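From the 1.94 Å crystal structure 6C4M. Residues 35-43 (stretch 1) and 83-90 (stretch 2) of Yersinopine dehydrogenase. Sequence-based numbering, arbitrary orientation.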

# COMPACT_ATOMS: atom_id res chain seq x y z
N ILE A 35 33.57 3.74 -12.69
CA ILE A 35 34.56 3.85 -11.63
C ILE A 35 34.58 2.56 -10.81
O ILE A 35 35.65 1.99 -10.55
N GLN A 36 33.41 2.06 -10.41
CA GLN A 36 33.37 0.79 -9.69
C GLN A 36 34.01 -0.32 -10.53
O GLN A 36 34.78 -1.14 -10.02
N LEU A 37 33.60 -0.39 -11.80
CA LEU A 37 34.13 -1.40 -12.71
C LEU A 37 35.64 -1.29 -12.82
O LEU A 37 36.35 -2.30 -12.74
N ALA A 38 36.16 -0.08 -13.01
CA ALA A 38 37.60 0.08 -13.17
C ALA A 38 38.36 -0.41 -11.95
O ALA A 38 39.41 -1.05 -12.08
N VAL A 39 37.84 -0.12 -10.75
CA VAL A 39 38.48 -0.61 -9.53
C VAL A 39 38.44 -2.13 -9.50
O VAL A 39 39.44 -2.78 -9.18
N ASP A 40 37.29 -2.71 -9.86
CA ASP A 40 37.14 -4.16 -9.84
C ASP A 40 38.11 -4.84 -10.81
O ASP A 40 38.66 -5.91 -10.50
N ILE A 41 38.35 -4.24 -11.98
CA ILE A 41 39.29 -4.84 -12.92
C ILE A 41 40.71 -4.74 -12.38
O ILE A 41 41.47 -5.72 -12.40
N SER A 42 41.10 -3.55 -11.91
CA SER A 42 42.42 -3.33 -11.36
C SER A 42 42.68 -4.19 -10.12
O SER A 42 43.83 -4.57 -9.85
N ALA A 43 41.64 -4.52 -9.36
CA ALA A 43 41.81 -5.35 -8.18
C ALA A 43 41.98 -6.81 -8.55
O ALA A 43 42.46 -7.59 -7.72
N THR A 83 32.67 -5.50 1.24
CA THR A 83 33.61 -5.93 0.21
C THR A 83 34.16 -4.78 -0.64
O THR A 83 34.84 -5.04 -1.64
N GLN A 84 33.88 -3.53 -0.28
CA GLN A 84 34.39 -2.36 -1.01
C GLN A 84 34.75 -1.27 -0.01
O GLN A 84 33.86 -0.70 0.64
N LYS A 85 36.03 -0.97 0.11
CA LYS A 85 36.54 0.10 0.95
C LYS A 85 37.06 1.22 0.06
O LYS A 85 36.85 1.22 -1.16
N GLU A 86 37.73 2.19 0.67
CA GLU A 86 38.29 3.30 -0.10
C GLU A 86 39.35 2.78 -1.05
O GLU A 86 40.31 2.13 -0.63
N SER A 87 39.16 3.05 -2.34
CA SER A 87 40.05 2.56 -3.38
C SER A 87 40.29 3.66 -4.39
O SER A 87 39.51 4.61 -4.53
N SER A 88 41.39 3.49 -5.11
CA SER A 88 41.79 4.38 -6.19
C SER A 88 42.29 3.52 -7.34
O SER A 88 42.86 2.45 -7.12
N VAL A 89 42.11 4.01 -8.57
CA VAL A 89 42.52 3.26 -9.75
C VAL A 89 43.04 4.22 -10.80
O VAL A 89 42.46 5.28 -11.04
N THR A 90 44.13 3.84 -11.44
CA THR A 90 44.78 4.69 -12.41
C THR A 90 44.20 4.43 -13.80
O THR A 90 43.90 3.29 -14.16

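Side-chain packing between helix 35-43 and the segment 83-90, whose residues 87-90 form a strand. The helix and strand axes run nearly perpendicular, at 83°, and approach to 8.0 Å; contact falls mainly on Gln36, Ala38, Val39 and Ser42, and together the two stretches bury 317 Å². Ile35 (chi1 m, chi2 t) points sideways; its nearest approach is Ile35 CG2 to Val89 CG1, 5.4 Å. Gln36 starts out directed away from the second stretch, but with chi1 t and chi2 p its amide end swings back: NE2 donates a hydrogen bond to Gln84 OE1 (3.0 Å, N-H...O angle 163°), the one hydrogen bond that joins the two stretches. The same NE2 of Gln36 makes weak hydrogen bonds, one helical turn on, to Asp40 OD1 (3.1 Å) and Asp40 OD2 (3.2 Å), while Gln36 OE1 is satisfied elsewhere in the structure. Leu37 (t, p) is out of reach. Ala38 points toward the strand; Ala38 CB lies 3.9 Å from Val89 CG1, and Ala38 O lies 3.6 Å from Val89 CG2. Val39 (chi1 t) leaves the helix sideways yet has the largest covered area on this side, its methyls lying against Val89, Ser87 and Gln84. Val39 CG2 packs against Val89 CG1 at 3.7 Å. The backbones are close here, with Val39 CA and Val89 CA 5.6 Å apart. Val39 CG1 meets Ser87 CB at 3.8 Å and Gln84 NE2 at 4.0 Å, thus lying beside the polar cluster. Asp40 (chi1 m) also points sideways, its carboxylate bending nearer; Asp40 OD1 sits 3.9 Å from Gln84 OE1. Ile41 (m, t) makes no contact. Ser42 (chi1 t) points toward the strand at the exposed margin, where its CB touches Val89 CG2 at 3.5 Å; Ala43 is out of reach. From the other stretch, Gln84 (t, p), Ser87 (m) and Val89 (p) point toward the helix, whereas Ser88 and Thr90 point away, the alternation expected of a strand. Val89 contributes the most covered area of any residue, spanning Ala38, Val39 and Ser42. Gln84 accepts from the helix through OE1 and uses NE2 to donate to the backbone of its neighbour, Lys85 O (3.0 Å, 161°), which helps fix the orientation of its amide; Ser87 OG lies 3.0 Å from Gln84 NE2. Thr83, Lys85 and Glu86 direct no side chain into the contact.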

# COMPACT_ATOMS: atom_id res chain seq x y z
CB ILE A 35 34.29 5.09 -10.76
CG1 ILE A 35 34.44 6.36 -11.61
CG2 ILE A 35 35.24 5.14 -9.59
CD1 ILE A 35 33.88 7.60 -10.94
CB GLN A 36 31.95 0.39 -9.36
CG GLN A 36 31.83 -1.00 -8.65
CD GLN A 36 32.39 -1.00 -7.23
OE1 GLN A 36 31.99 -0.18 -6.39
NE2 GLN A 36 33.31 -1.92 -6.96
CB LEU A 37 33.49 -1.23 -14.09
CG LEU A 37 33.97 -2.11 -15.24
CD1 LEU A 37 33.67 -3.57 -14.97
CD2 LEU A 37 33.28 -1.63 -16.51
CB ALA A 38 37.95 1.54 -13.45
CB VAL A 39 37.79 0.01 -8.30
CG1 VAL A 39 38.16 -0.74 -7.02
CG2 VAL A 39 38.16 1.47 -8.19
CB ASP A 40 35.70 -4.52 -10.16
CG ASP A 40 34.76 -4.30 -8.96
OD1 ASP A 40 35.29 -4.14 -7.83
OD2 ASP A 40 33.53 -4.29 -9.13
CB ILE A 41 39.17 -4.17 -14.30
CG1 ILE A 41 37.77 -4.40 -14.87
CG2 ILE A 41 40.24 -4.73 -15.26
CD1 ILE A 41 37.50 -3.64 -16.13
CB SER A 42 42.57 -1.84 -11.01
OG SER A 42 43.90 -1.51 -10.64
CB ALA A 43 40.61 -5.19 -7.24
CB THR A 83 32.96 -6.96 -0.72
OG1 THR A 83 31.85 -6.37 -1.41
CG2 THR A 83 32.49 -8.15 0.06
CB GLN A 84 33.35 -1.84 -2.01
CG GLN A 84 33.89 -0.77 -2.93
CD GLN A 84 35.09 -1.24 -3.73
OE1 GLN A 84 34.98 -2.16 -4.54
NE2 GLN A 84 36.25 -0.65 -3.47
CB LYS A 85 37.63 -0.43 1.89
CG LYS A 85 37.22 -1.60 2.77
CD LYS A 85 36.04 -1.27 3.67
CE LYS A 85 35.88 -2.31 4.78
NZ LYS A 85 35.76 -3.71 4.27
CB GLU A 86 38.86 4.37 0.83
CG GLU A 86 37.80 5.01 1.72
CD GLU A 86 38.36 6.12 2.59
OE1 GLU A 86 37.57 6.69 3.39
OE2 GLU A 86 39.57 6.42 2.49
CB SER A 87 39.47 1.35 -4.11
OG SER A 87 39.06 0.34 -3.21
CB SER A 88 42.89 5.33 -5.76
OG SER A 88 44.07 4.60 -5.46
CB VAL A 89 41.37 2.39 -10.31
CG1 VAL A 89 40.19 3.27 -10.72
CG2 VAL A 89 41.87 1.56 -11.47
CB THR A 90 46.29 4.45 -12.40
OG1 THR A 90 46.84 5.13 -11.27
CG2 THR A 90 46.94 4.96 -13.68